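Long-range contacts in CD180 antigen (Mus musculus, PDB 3T6Q), which may cooperate with MD-1 and TLR4 in the innate response of B cells to bacterial lipopolysaccharide, leading to NF-kappa-B activation: residues A[111-116]-A[136-141]; A[159-164]-A[183-188]; A[67-72]-A[89-94]. One frame throughout, in Å; residues are numbered along the deposited sequence.

Interaction 1 (A[111-116]-A[136-141]); sequences FFIQTG and LGSNHI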
ATOM      1  N   PHE A 111      10.037 -13.720   2.897  1.00 18.09           N
ATOM      2  CA  PHE A 111       9.144 -13.006   1.941  1.00 19.39           C
ATOM      3  C   PHE A 111       8.164 -12.138   2.738  1.00 20.43           C
ATOM      4  O   PHE A 111       7.399 -12.627   3.602  1.00 18.88           O
ATOM      5  CB  PHE A 111       8.404 -14.017   1.096  1.00 19.79           C
ATOM      6  CG  PHE A 111       9.328 -14.863   0.227  1.00 23.67           C
ATOM      7  CD1 PHE A 111       9.510 -14.561  -1.130  1.00 21.36           C
ATOM      8  CD2 PHE A 111      10.115 -15.895   0.799  1.00 22.39           C
ATOM      9  CE1 PHE A 111      10.354 -15.337  -1.941  1.00 19.97           C
ATOM     10  CE2 PHE A 111      11.005 -16.646  -0.003  1.00 25.25           C
ATOM     11  CZ  PHE A 111      11.116 -16.361  -1.375  1.00 24.85           C
ATOM     12  N   PHE A 112       8.228 -10.856   2.479  1.00 19.01           N
ATOM     13  CA  PHE A 112       7.397  -9.863   3.172  1.00 19.32           C
ATOM     14  C   PHE A 112       6.709  -8.985   2.108  1.00 18.36           C
ATOM     15  O   PHE A 112       6.542  -7.789   2.284  1.00 17.30           O
ATOM     16  CB  PHE A 112       8.288  -9.018   4.079  1.00 20.64           C
ATOM     17  CG  PHE A 112       7.860  -9.017   5.511  1.00 25.06           C
ATOM     18  CD1 PHE A 112       7.195  -7.915   6.047  1.00 29.88           C
ATOM     19  CD2 PHE A 112       8.142 -10.113   6.332  1.00 28.43           C
ATOM     20  CE1 PHE A 112       6.795  -7.900   7.369  1.00 25.83           C
ATOM     21  CE2 PHE A 112       7.761 -10.096   7.677  1.00 26.91           C
ATOM     22  CZ  PHE A 112       7.073  -9.003   8.174  1.00 28.89           C
ATOM     23  N   ILE A 113       6.289  -9.619   1.016  1.00 16.51           N
ATOM     24  CA  ILE A 113       5.721  -8.906  -0.141  1.00 16.64           C
ATOM     25  C   ILE A 113       4.306  -8.376   0.185  1.00 16.62           C
ATOM     26  O   ILE A 113       3.480  -9.071   0.776  1.00 17.81           O
ATOM     27  CB  ILE A 113       5.749  -9.861  -1.388  1.00 17.36           C
ATOM     28  CG1 ILE A 113       7.200 -10.134  -1.826  1.00 15.58           C
ATOM     29  CG2 ILE A 113       4.912  -9.315  -2.564  1.00 16.98           C
ATOM     30  CD1 ILE A 113       7.373 -11.385  -2.698  1.00 17.23           C
ATOM     31  N   GLN A 114       4.014  -7.146  -0.252  1.00 16.93           N
ATOM     32  CA  GLN A 114       2.664  -6.609  -0.138  1.00 17.62           C
ATOM     33  C   GLN A 114       2.119  -6.868   1.278  1.00 17.96           C
ATOM     34  O   GLN A 114       1.047  -7.471   1.477  1.00 19.39           O
ATOM     35  CB  GLN A 114       1.694  -7.134  -1.209  1.00 17.36           C
ATOM     36  CG  GLN A 114       0.493  -6.189  -1.402  1.00 18.11           C
ATOM     37  CD  GLN A 114      -0.479  -6.688  -2.467  1.00 20.68           C
ATOM     38  OE1 GLN A 114      -1.122  -7.718  -2.284  1.00 20.75           O
ATOM     39  NE2 GLN A 114      -0.600  -5.943  -3.574  1.00 20.28           N
ATOM     40  N   THR A 115       2.875  -6.369   2.246  1.00 17.99           N
ATOM     41  CA  THR A 115       2.476  -6.383   3.657  1.00 17.48           C
ATOM     42  C   THR A 115       2.119  -4.976   4.143  1.00 19.67           C
ATOM     43  O   THR A 115       1.954  -4.751   5.356  1.00 22.25           O
ATOM     44  CB  THR A 115       3.613  -6.961   4.531  1.00 18.09           C
ATOM     45  OG1 THR A 115       4.828  -6.306   4.149  1.00 18.42           O
ATOM     46  CG2 THR A 115       3.722  -8.480   4.271  1.00 16.28           C
ATOM     47  N   GLY A 116       2.080  -4.010   3.238  1.00 22.77           N
ATOM     48  CA  GLY A 116       1.707  -2.647   3.601  1.00 19.06           C
ATOM     49  C   GLY A 116       2.787  -1.799   4.241  1.00 22.12           C
ATOM     50  O   GLY A 116       2.515  -0.674   4.683  1.00 20.61           O
ATOM     51  N   LEU A 136      10.819  -7.732  -0.489  1.00 17.61           N
ATOM     52  CA  LEU A 136      10.083  -6.615   0.087  1.00 17.27           C
ATOM     53  C   LEU A 136       9.184  -5.962  -0.979  1.00 18.00           C
ATOM     54  O   LEU A 136       8.847  -4.801  -0.866  1.00 17.88           O
ATOM     55  CB  LEU A 136      11.114  -5.627   0.580  1.00 16.80           C
ATOM     56  CG  LEU A 136      12.064  -6.189   1.699  1.00 17.55           C
ATOM     57  CD1 LEU A 136      13.044  -5.089   2.090  1.00 19.20           C
ATOM     58  CD2 LEU A 136      11.272  -6.633   2.924  1.00 18.68           C
ATOM     59  N   GLY A 137       8.850  -6.708  -2.024  1.00 20.22           N
ATOM     60  CA  GLY A 137       8.077  -6.124  -3.189  1.00 20.51           C
ATOM     61  C   GLY A 137       6.672  -5.628  -2.846  1.00 20.24           C
ATOM     62  O   GLY A 137       6.065  -6.094  -1.866  1.00 22.54           O
ATOM     63  N   SER A 138       6.142  -4.713  -3.664  1.00 18.21           N
ATOM     64  CA  SER A 138       4.706  -4.319  -3.605  1.00 17.74           C
ATOM     65  C   SER A 138       4.305  -3.683  -2.262  1.00 18.00           C
ATOM     66  O   SER A 138       3.162  -3.821  -1.810  1.00 18.58           O
ATOM     67  CB  SER A 138       3.779  -5.493  -3.934  1.00 17.39           C
ATOM     68  OG  SER A 138       4.178  -6.083  -5.172  1.00 18.85           O
ATOM     69  N   ASN A 139       5.226  -2.903  -1.713  1.00 17.36           N
ATOM     70  CA  ASN A 139       5.040  -2.175  -0.466  1.00 18.17           C
ATOM     71  C   ASN A 139       5.048  -0.668  -0.673  1.00 19.48           C
ATOM     72  O   ASN A 139       4.794  -0.224  -1.804  1.00 25.25           O
ATOM     73  CB  ASN A 139       6.095  -2.646   0.556  1.00 17.65           C
ATOM     74  CG  ASN A 139       5.754  -4.013   1.114  1.00 20.06           C
ATOM     75  OD1 ASN A 139       4.588  -4.279   1.464  1.00 19.99           O
ATOM     76  ND2 ASN A 139       6.734  -4.888   1.172  1.00 17.66           N
ATOM     77  N   HIS A 140       5.327   0.129   0.371  1.00 19.57           N
ATOM     78  CA  HIS A 140       5.376   1.593   0.236  1.00 20.90           C
ATOM     79  C   HIS A 140       6.796   2.075   0.487  1.00 21.67           C
ATOM     80  O   HIS A 140       7.026   3.221   0.910  1.00 21.86           O
ATOM     81  CB  HIS A 140       4.462   2.317   1.274  1.00 23.28           C
ATOM     82  CG  HIS A 140       2.981   2.029   1.137  1.00 29.58           C
ATOM     83  ND1 HIS A 140       2.169   2.736   0.315  1.00 30.65           N
ATOM     84  CD2 HIS A 140       2.162   1.097   1.791  1.00 30.86           C
ATOM     85  CE1 HIS A 140       0.906   2.267   0.417  1.00 29.35           C
ATOM     86  NE2 HIS A 140       0.901   1.265   1.320  1.00 29.57           N
ATOM     87  N   ILE A 141       7.757   1.203   0.278  1.00 21.43           N
ATOM     88  CA  ILE A 141       9.156   1.481   0.670  1.00 22.83           C
ATOM     89  C   ILE A 141       9.722   2.520  -0.296  1.00 25.01           C
ATOM     90  O   ILE A 141       9.522   2.421  -1.533  1.00 23.19           O
ATOM     91  CB  ILE A 141       9.985   0.166   0.622  1.00 20.86           C
ATOM     92  CG1 ILE A 141       9.511  -0.781   1.735  1.00 22.19           C
ATOM     93  CG2 ILE A 141      11.483   0.411   0.808  1.00 24.30           C
ATOM     94  CD1 ILE A 141      10.043  -2.216   1.638  1.00 22.67           C
TER
HETATM   95  O   HOH W   1       0.837  -3.294  -3.673  1.00 25.25           O
HETATM   96  O   HOH W   2       1.658  -3.109   0.377  1.00 22.51           O

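Interaction 2 (A[159-164]-A[183-188]); sequences DFQNNA and SLNLNG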
ATOM      1  N   ASP A 159      15.172  -7.778  -2.903  1.00 20.78           N
ATOM      2  CA  ASP A 159      14.173  -7.561  -3.935  1.00 17.31           C
ATOM      3  C   ASP A 159      13.148  -6.503  -3.525  1.00 18.88           C
ATOM      4  O   ASP A 159      12.407  -6.690  -2.550  1.00 17.66           O
ATOM      5  CB  ASP A 159      13.516  -8.908  -4.230  1.00 18.50           C
ATOM      6  CG  ASP A 159      12.625  -8.884  -5.483  1.00 19.41           C
ATOM      7  OD1 ASP A 159      11.747  -7.997  -5.610  1.00 20.87           O
ATOM      8  OD2 ASP A 159      12.808  -9.766  -6.363  1.00 19.38           O
ATOM      9  N   PHE A 160      13.106  -5.406  -4.280  1.00 16.97           N
ATOM     10  CA  PHE A 160      12.200  -4.305  -4.019  1.00 18.36           C
ATOM     11  C   PHE A 160      11.217  -4.090  -5.182  1.00 18.76           C
ATOM     12  O   PHE A 160      10.743  -2.979  -5.378  1.00 18.37           O
ATOM     13  CB  PHE A 160      12.969  -3.007  -3.800  1.00 19.57           C
ATOM     14  CG  PHE A 160      13.836  -2.959  -2.556  1.00 22.04           C
ATOM     15  CD1 PHE A 160      13.303  -2.580  -1.310  1.00 21.40           C
ATOM     16  CD2 PHE A 160      15.216  -3.193  -2.645  1.00 23.47           C
ATOM     17  CE1 PHE A 160      14.132  -2.486  -0.175  1.00 24.66           C
ATOM     18  CE2 PHE A 160      16.041  -3.105  -1.516  1.00 23.53           C
ATOM     19  CZ  PHE A 160      15.507  -2.736  -0.283  1.00 22.53           C
ATOM     20  N   GLN A 161      10.912  -5.138  -5.946  1.00 18.22           N
ATOM     21  CA  GLN A 161      10.048  -4.990  -7.138  1.00 20.52           C
ATOM     22  C   GLN A 161       8.747  -4.233  -6.788  1.00 18.98           C
ATOM     23  O   GLN A 161       8.118  -4.549  -5.798  1.00 20.47           O
ATOM     24  CB  GLN A 161       9.690  -6.374  -7.692  1.00 19.88           C
ATOM     25  CG  GLN A 161       8.669  -6.285  -8.833  1.00 24.58           C
ATOM     26  CD  GLN A 161       8.591  -7.511  -9.733  1.00 30.92           C
ATOM     27  OE1 GLN A 161       7.558  -7.743 -10.377  1.00 37.57           O
ATOM     28  NE2 GLN A 161       9.674  -8.254  -9.837  1.00 27.15           N
ATOM     29  N   ASN A 162       8.346  -3.238  -7.587  1.00 16.88           N
ATOM     30  CA  ASN A 162       7.049  -2.580  -7.341  1.00 18.01           C
ATOM     31  C   ASN A 162       6.968  -1.789  -6.009  1.00 18.44           C
ATOM     32  O   ASN A 162       6.087  -2.023  -5.185  1.00 18.81           O
ATOM     33  CB  ASN A 162       5.887  -3.601  -7.461  1.00 18.80           C
ATOM     34  CG  ASN A 162       4.511  -2.934  -7.487  1.00 23.01           C
ATOM     35  OD1 ASN A 162       4.341  -1.830  -8.018  1.00 23.27           O
ATOM     36  ND2 ASN A 162       3.520  -3.628  -6.979  1.00 23.08           N
ATOM     37  N   ASN A 163       7.881  -0.825  -5.811  1.00 18.95           N
ATOM     38  CA  ASN A 163       7.863   0.018  -4.610  1.00 20.17           C
ATOM     39  C   ASN A 163       7.919   1.473  -5.050  1.00 20.71           C
ATOM     40  O   ASN A 163       7.643   1.770  -6.198  1.00 23.47           O
ATOM     41  CB  ASN A 163       8.999  -0.380  -3.635  1.00 21.40           C
ATOM     42  CG  ASN A 163       8.571  -1.480  -2.656  1.00 20.14           C
ATOM     43  OD1 ASN A 163       7.774  -1.234  -1.765  1.00 22.66           O
ATOM     44  ND2 ASN A 163       9.064  -2.691  -2.840  1.00 19.12           N
ATOM     45  N   ALA A 164       8.226   2.380  -4.138  1.00 22.87           N
ATOM     46  CA  ALA A 164       8.169   3.786  -4.417  1.00 21.67           C
ATOM     47  C   ALA A 164       9.567   4.368  -4.319  1.00 23.63           C
ATOM     48  O   ALA A 164       9.758   5.474  -3.809  1.00 25.05           O
ATOM     49  CB  ALA A 164       7.242   4.465  -3.409  1.00 23.57           C
ATOM     50  N   SER A 183      22.358  -9.513  -5.772  1.00 24.40           N
ATOM     51  CA  SER A 183      21.376  -9.270  -6.836  1.00 22.89           C
ATOM     52  C   SER A 183      20.346  -8.371  -6.233  1.00 23.91           C
ATOM     53  O   SER A 183      19.753  -8.702  -5.205  1.00 25.34           O
ATOM     54  CB  SER A 183      20.712 -10.549  -7.315  1.00 23.80           C
ATOM     55  OG  SER A 183      21.670 -11.399  -7.944  1.00 25.65           O
ATOM     56  N   LEU A 184      20.152  -7.219  -6.845  1.00 20.18           N
ATOM     57  CA  LEU A 184      19.307  -6.205  -6.258  1.00 20.72           C
ATOM     58  C   LEU A 184      18.210  -5.950  -7.316  1.00 20.75           C
ATOM     59  O   LEU A 184      18.525  -5.594  -8.442  1.00 18.42           O
ATOM     60  CB  LEU A 184      20.147  -4.963  -6.055  1.00 19.64           C
ATOM     61  CG  LEU A 184      19.834  -3.850  -5.061  1.00 32.04           C
ATOM     62  CD1 LEU A 184      20.149  -2.480  -5.670  1.00 27.14           C
ATOM     63  CD2 LEU A 184      18.435  -3.857  -4.424  1.00 25.30           C
ATOM     64  N   ASN A 185      16.947  -6.229  -6.991  1.00 18.52           N
ATOM     65  CA  ASN A 185      15.864  -6.044  -7.971  1.00 18.73           C
ATOM     66  C   ASN A 185      15.094  -4.758  -7.688  1.00 16.88           C
ATOM     67  O   ASN A 185      14.404  -4.640  -6.645  1.00 20.02           O
ATOM     68  CB  ASN A 185      14.924  -7.270  -7.963  1.00 17.29           C
ATOM     69  CG  ASN A 185      13.840  -7.168  -9.045  1.00 21.10           C
ATOM     70  OD1 ASN A 185      13.851  -6.235  -9.858  1.00 21.65           O
ATOM     71  ND2 ASN A 185      12.863  -8.065  -9.004  1.00 20.51           N
ATOM     72  N   LEU A 186      15.218  -3.780  -8.585  1.00 17.32           N
ATOM     73  CA  LEU A 186      14.429  -2.551  -8.516  1.00 16.75           C
ATOM     74  C   LEU A 186      13.380  -2.412  -9.644  1.00 17.31           C
ATOM     75  O   LEU A 186      12.897  -1.305  -9.921  1.00 16.29           O
ATOM     76  CB  LEU A 186      15.319  -1.307  -8.498  1.00 18.73           C
ATOM     77  CG  LEU A 186      16.118  -1.188  -7.201  1.00 22.35           C
ATOM     78  CD1 LEU A 186      17.330  -0.265  -7.356  1.00 21.21           C
ATOM     79  CD2 LEU A 186      15.187  -0.672  -6.088  1.00 23.64           C
ATOM     80  N   ASN A 187      13.025  -3.537 -10.263  1.00 15.90           N
ATOM     81  CA  ASN A 187      11.940  -3.582 -11.268  1.00 16.36           C
ATOM     82  C   ASN A 187      10.710  -2.848 -10.752  1.00 17.52           C
ATOM     83  O   ASN A 187      10.285  -3.101  -9.647  1.00 16.44           O
ATOM     84  CB  ASN A 187      11.574  -5.063 -11.545  1.00 18.89           C
ATOM     85  CG  ASN A 187      10.478  -5.228 -12.602  1.00 20.81           C
ATOM     86  OD1 ASN A 187      10.163  -4.298 -13.343  1.00 21.47           O
ATOM     87  ND2 ASN A 187       9.905  -6.421 -12.679  1.00 23.26           N
ATOM     88  N   GLY A 188      10.144  -1.934 -11.540  1.00 19.11           N
ATOM     89  CA  GLY A 188       8.892  -1.284 -11.149  1.00 20.83           C
ATOM     90  C   GLY A 188       9.112  -0.206 -10.095  1.00 22.66           C
ATOM     91  O   GLY A 188       8.209   0.098  -9.330  1.00 24.00           O
TER
HETATM   92  O   HOH W   3       5.460  -0.525 -10.548  1.00 54.49           O

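Interaction 3 (A[67-72]-A[89-94]); sequences CQIYWI and TANPLI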
ATOM      1  N   CYS A  67      -2.929 -14.871   5.022  1.00 22.24           N
ATOM      2  CA  CYS A  67      -3.630 -15.514   6.155  1.00 23.23           C
ATOM      3  C   CYS A  67      -4.381 -14.507   7.027  1.00 23.29           C
ATOM      4  O   CYS A  67      -4.752 -14.823   8.157  1.00 21.82           O
ATOM      5  CB  CYS A  67      -2.636 -16.317   7.029  1.00 21.06           C
ATOM      6  SG  CYS A  67      -2.362 -17.924   6.261  1.00 23.12           S
ATOM      7  N   GLN A  68      -4.558 -13.291   6.522  1.00 21.78           N
ATOM      8  CA  GLN A  68      -5.256 -12.236   7.279  1.00 26.18           C
ATOM      9  C   GLN A  68      -4.584 -11.919   8.629  1.00 27.07           C
ATOM     10  O   GLN A  68      -5.246 -11.557   9.616  1.00 23.17           O
ATOM     11  CB  GLN A  68      -6.754 -12.600   7.417  1.00 27.16           C
ATOM     12  CG  GLN A  68      -7.466 -12.633   6.075  1.00 35.10           C
ATOM     13  CD  GLN A  68      -8.896 -13.113   6.178  1.00 48.25           C
ATOM     14  OE1 GLN A  68      -9.282 -14.074   5.525  1.00 52.75           O
ATOM     15  NE2 GLN A  68      -9.692 -12.447   7.003  1.00 46.78           N
ATOM     16  N   ILE A  69      -3.251 -12.003   8.677  1.00 21.88           N
ATOM     17  CA  ILE A  69      -2.513 -11.729   9.900  1.00 20.53           C
ATOM     18  C   ILE A  69      -2.299 -10.230  10.059  1.00 23.66           C
ATOM     19  O   ILE A  69      -1.731  -9.602   9.172  1.00 21.47           O
ATOM     20  CB  ILE A  69      -1.127 -12.426   9.877  1.00 17.73           C
ATOM     21  CG1 ILE A  69      -1.313 -13.927   9.763  1.00 19.42           C
ATOM     22  CG2 ILE A  69      -0.325 -12.041  11.116  1.00 17.91           C
ATOM     23  CD1 ILE A  69      -0.021 -14.620   9.235  1.00 20.51           C
ATOM     24  N   TYR A  70      -2.809  -9.659  11.158  1.00 20.68           N
ATOM     25  CA  TYR A  70      -2.607  -8.251  11.501  1.00 21.61           C
ATOM     26  C   TYR A  70      -1.526  -8.060  12.544  1.00 19.34           C
ATOM     27  O   TYR A  70      -0.944  -6.988  12.605  1.00 25.39           O
ATOM     28  CB  TYR A  70      -3.921  -7.636  12.028  1.00 22.65           C
ATOM     29  CG  TYR A  70      -4.988  -7.530  10.943  1.00 24.81           C
ATOM     30  CD1 TYR A  70      -5.134  -6.356  10.206  1.00 23.41           C
ATOM     31  CD2 TYR A  70      -5.830  -8.612  10.644  1.00 27.08           C
ATOM     32  CE1 TYR A  70      -6.121  -6.241   9.217  1.00 27.50           C
ATOM     33  CE2 TYR A  70      -6.793  -8.522   9.620  1.00 29.73           C
ATOM     34  CZ  TYR A  70      -6.936  -7.326   8.919  1.00 28.28           C
ATOM     35  OH  TYR A  70      -7.902  -7.187   7.918  1.00 34.44           O
ATOM     36  N   TRP A  71      -1.264  -9.070  13.384  1.00 21.35           N
ATOM     37  CA  TRP A  71      -0.330  -8.903  14.496  1.00 21.13           C
ATOM     38  C   TRP A  71       0.645 -10.050  14.567  1.00 19.29           C
ATOM     39  O   TRP A  71       0.233 -11.181  14.548  1.00 22.87           O
ATOM     40  CB  TRP A  71      -1.079  -8.831  15.848  1.00 23.38           C
ATOM     41  CG  TRP A  71      -2.000  -7.639  15.904  1.00 26.48           C
ATOM     42  CD1 TRP A  71      -3.363  -7.587  15.553  1.00 29.44           C
ATOM     43  CD2 TRP A  71      -1.637  -6.251  16.238  1.00 26.75           C
ATOM     44  NE1 TRP A  71      -3.857  -6.303  15.705  1.00 26.11           N
ATOM     45  CE2 TRP A  71      -2.872  -5.452  16.095  1.00 27.87           C
ATOM     46  CE3 TRP A  71      -0.471  -5.614  16.620  1.00 26.86           C
ATOM     47  CZ2 TRP A  71      -2.895  -4.093  16.357  1.00 27.98           C
ATOM     48  CZ3 TRP A  71      -0.516  -4.243  16.886  1.00 27.50           C
ATOM     49  CH2 TRP A  71      -1.698  -3.503  16.754  1.00 30.31           C
ATOM     50  N   ILE A  72       1.926  -9.743  14.749  1.00 21.11           N
ATOM     51  CA  ILE A  72       2.940 -10.799  15.061  1.00 22.92           C
ATOM     52  C   ILE A  72       3.596 -10.438  16.399  1.00 25.12           C
ATOM     53  O   ILE A  72       4.420  -9.521  16.448  1.00 24.80           O
ATOM     54  CB  ILE A  72       4.034 -10.897  13.961  1.00 22.14           C
ATOM     55  CG1 ILE A  72       3.376 -10.967  12.573  1.00 23.04           C
ATOM     56  CG2 ILE A  72       4.949 -12.123  14.221  1.00 19.28           C
ATOM     57  CD1 ILE A  72       4.384 -11.181  11.420  1.00 23.51           C
ATOM     58  N   THR A  89       3.955 -13.030   2.946  1.00 18.99           N
ATOM     59  CA  THR A  89       3.431 -12.232   1.847  1.00 19.74           C
ATOM     60  C   THR A  89       1.911 -12.005   1.959  1.00 18.35           C
ATOM     61  O   THR A  89       1.178 -12.932   2.284  1.00 16.81           O
ATOM     62  CB  THR A  89       3.768 -12.947   0.534  1.00 18.32           C
ATOM     63  OG1 THR A  89       5.198 -12.863   0.372  1.00 18.41           O
ATOM     64  CG2 THR A  89       3.074 -12.229  -0.684  1.00 17.05           C
ATOM     65  N   ALA A  90       1.482 -10.778   1.659  1.00 18.24           N
ATOM     66  CA  ALA A  90       0.066 -10.415   1.489  1.00 19.37           C
ATOM     67  C   ALA A  90      -0.751 -10.493   2.798  1.00 21.64           C
ATOM     68  O   ALA A  90      -1.957 -10.804   2.776  1.00 21.05           O
ATOM     69  CB  ALA A  90      -0.616 -11.214   0.385  1.00 18.55           C
ATOM     70  N   ASN A  91      -0.078 -10.221   3.920  1.00 23.06           N
ATOM     71  CA  ASN A  91      -0.754 -10.090   5.229  1.00 22.05           C
ATOM     72  C   ASN A  91      -0.796  -8.622   5.627  1.00 21.38           C
ATOM     73  O   ASN A  91       0.198  -7.913   5.483  1.00 20.00           O
ATOM     74  CB  ASN A  91      -0.044 -10.941   6.329  1.00 21.53           C
ATOM     75  CG  ASN A  91      -0.315 -12.393   6.159  1.00 21.35           C
ATOM     76  OD1 ASN A  91      -1.451 -12.854   6.409  1.00 20.12           O
ATOM     77  ND2 ASN A  91       0.673 -13.129   5.647  1.00 18.77           N
ATOM     78  N   PRO A  92      -1.945  -8.148   6.130  1.00 20.80           N
ATOM     79  CA  PRO A  92      -2.028  -6.707   6.436  1.00 24.02           C
ATOM     80  C   PRO A  92      -1.436  -6.329   7.816  1.00 26.82           C
ATOM     81  O   PRO A  92      -2.168  -5.919   8.759  1.00 23.36           O
ATOM     82  CB  PRO A  92      -3.554  -6.450   6.392  1.00 23.44           C
ATOM     83  CG  PRO A  92      -4.134  -7.767   6.897  1.00 24.10           C
ATOM     84  CD  PRO A  92      -3.259  -8.817   6.234  1.00 23.45           C
ATOM     85  N   LEU A  93      -0.114  -6.429   7.929  1.00 24.98           N
ATOM     86  CA  LEU A  93       0.518  -6.414   9.249  1.00 20.29           C
ATOM     87  C   LEU A  93       0.494  -5.010   9.838  1.00 18.23           C
ATOM     88  O   LEU A  93       0.916  -4.065   9.212  1.00 21.99           O
ATOM     89  CB  LEU A  93       1.984  -6.888   9.161  1.00 21.58           C
ATOM     90  CG  LEU A  93       2.187  -8.304   8.614  1.00 22.93           C
ATOM     91  CD1 LEU A  93       3.668  -8.633   8.418  1.00 22.63           C
ATOM     92  CD2 LEU A  93       1.537  -9.297   9.576  1.00 23.73           C
ATOM     93  N   ILE A  94       0.028  -4.905  11.073  1.00 21.84           N
ATOM     94  CA  ILE A  94       0.054  -3.644  11.825  1.00 18.82           C
ATOM     95  C   ILE A  94       1.365  -3.528  12.624  1.00 21.09           C
ATOM     96  O   ILE A  94       1.935  -2.452  12.726  1.00 20.28           O
ATOM     97  CB  ILE A  94      -1.165  -3.552  12.774  1.00 19.01           C
ATOM     98  CG1 ILE A  94      -2.467  -3.631  11.945  1.00 20.85           C
ATOM     99  CG2 ILE A  94      -1.128  -2.242  13.613  1.00 19.45           C
ATOM    100  CD1 ILE A  94      -3.703  -3.895  12.785  1.00 29.07           C
TER
HETATM  101  O   HOH W   4      -4.161 -11.563   4.347  1.00 19.80           O

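Interaction 1 (A[111-116]-A[136-141])
Asn139 reaches across to the 111-116 turn with both ends of its amide. Its ND2 gives a nearly straight hydrogen bond to Phe112 O (3.1 Å, 170° at the hydrogen), and that oxygen lies in the amide plane. Thr115 OG1 donates to the same Phe112 O from the opposite face of the carbonyl plane, at 2.9 Å. It can do so because chi1 of 48° sets OG1 between the backbone N and the carbonyl carbon of its own residue, turned back toward Phe112. The other end, OD1, takes the N-H of Thr115 on a lone pair in the carbonyl plane at 2.8 Å, and a weak bond from Gly116 N.

Between the backbones, Gln114 N donates to Gly137 O (2.8 Å), nearly along the C=O axis. Ile113 CA brings its C-H up to Gly137 O, and Gln114 CA its own to Ser138 O. Two waters carry the link outward: one joins Gln114 NE2 to Ser138 O, the other accepts weakly from Gly116 N and donates to Ser138 O. The far ends of Gln114 and Ser138 are held by hydrogen bonds to another protein chain of the assembly.

Apolar contact is slighter: Phe112 CB meets Leu136 CD2 at 4.0 Å. At the outer end Gly116 O sits at the edge of the His140 ring, which stacks on His140 of the second copy of this protein. Such a buried asparagine, bonded to the backbone of the preceding turn, is one rung of the asparagine ladder of the leucine-rich repeat solenoid.

Interaction 2 (A[159-164]-A[183-188])
Asp159 and Asn185 sit side by side where two neighbouring leucine-rich repeats, LRR 6 and LRR 7, meet in parallel register at the ends of their strands. The tight part is the backbone and the inner side. Phe160 N donates to Asn185 O, and two residues further on Asn162 N donates to Asn187 O, both at 2.8 Å. Gln161 CA brings its C-H to that same Asn187 O (3.1 Å). On the buried side, the edge of the Phe160 ring meets Leu184 CD2, in the ring plane, at 3.7 Å from CD2 of the ring, while Leu186 CD2 packs on Phe160 CB.

On the polar flank the side chains of Gln161 and Asn187 run alongside each other with their amide planes 55° apart. The looser, solvent side is the end at Asn162 and the exposed Gly188. There a water lies 3.1 Å from both Asn162 OD1 and Gly188 O and may link them, while Asn162 ND2 is bonded to Ser138 of the repeat before.

Asp159 and Asn185 each form an Asx turn, OD1 accepting from Gln161 N and Asn187 N respectively. In Asn185 CG is anti to the backbone N (chi1 -176°), which brings the side chain alongside Asp159; ND2 donates to Asp159 OD2 at 3.1 Å, from above the carboxylate plane.

Interaction 3 (A[67-72]-A[89-94])
Tyr70 and Pro92 meet in a largely buried, mostly apolar contact between the loops that follow strands 61-63 and 85-87. Pro92 CG lies over one face of the Tyr70 ring, 3.6 Å from its centre and shifted toward the rim near CE1 and CZ, in a CH-pi contact. Ile94 makes a second one: its CB stands 4.0 Å from the centre of the six-membered ring of Trp71, and CG2 presses on CH2 at 3.4 Å. On the inner side Leu93 CD2 touches both Ile69 CG2 (3.7 Å) and Ile72 CD1 (3.9 Å).

Asn91 supplies the polar part, and here the leucine-rich repeat pattern is plain: an asparagine of LRR 3 satisfies the turn of LRR 2. Its OD1 accepts from Cys67 N at 2.9 Å and Ile69 N at 3.0 Å, the two donors coming from opposite faces of its plane. Chi1 of -74° sets CG anti to its own carbonyl carbon, on the side of the 67-69 turn. ND2 is taken up by Leu64 O as well as by Leu88 O of its own repeat. Gln68 N, lying between the two donors, bonds instead to a water that also donates to Ala90 O.

Pro92 is the centre of an inverse gamma turn. Just past this turn, Ile94 N donates to Tyr70 O at 2.8 Å, ahead of the pairing of strands 71-72 and 95-96.

Along the chain interaction 3 closes first, then interaction 1, then interaction 2, and the three follow that order along the N-terminal part of the solenoid, from LRR 2 to LRR 7. Centres of interactions 3 and 1 are about 11 Å apart, those of 1 and 2 about 10 Å, those of 2 and 3 about 21 Å. Neighbours touch directly: Ile113 O is probably bonded by Ala90 N, and Leu136 O by Asn163 ND2, so the asparagine ladder carries on through LRR 6. Each joins two consecutive repeats at or just after the parallel strands of the concave face; interaction 3 also reaches strand 71-72 of the short sheet 47-48, 71-72, 95-96.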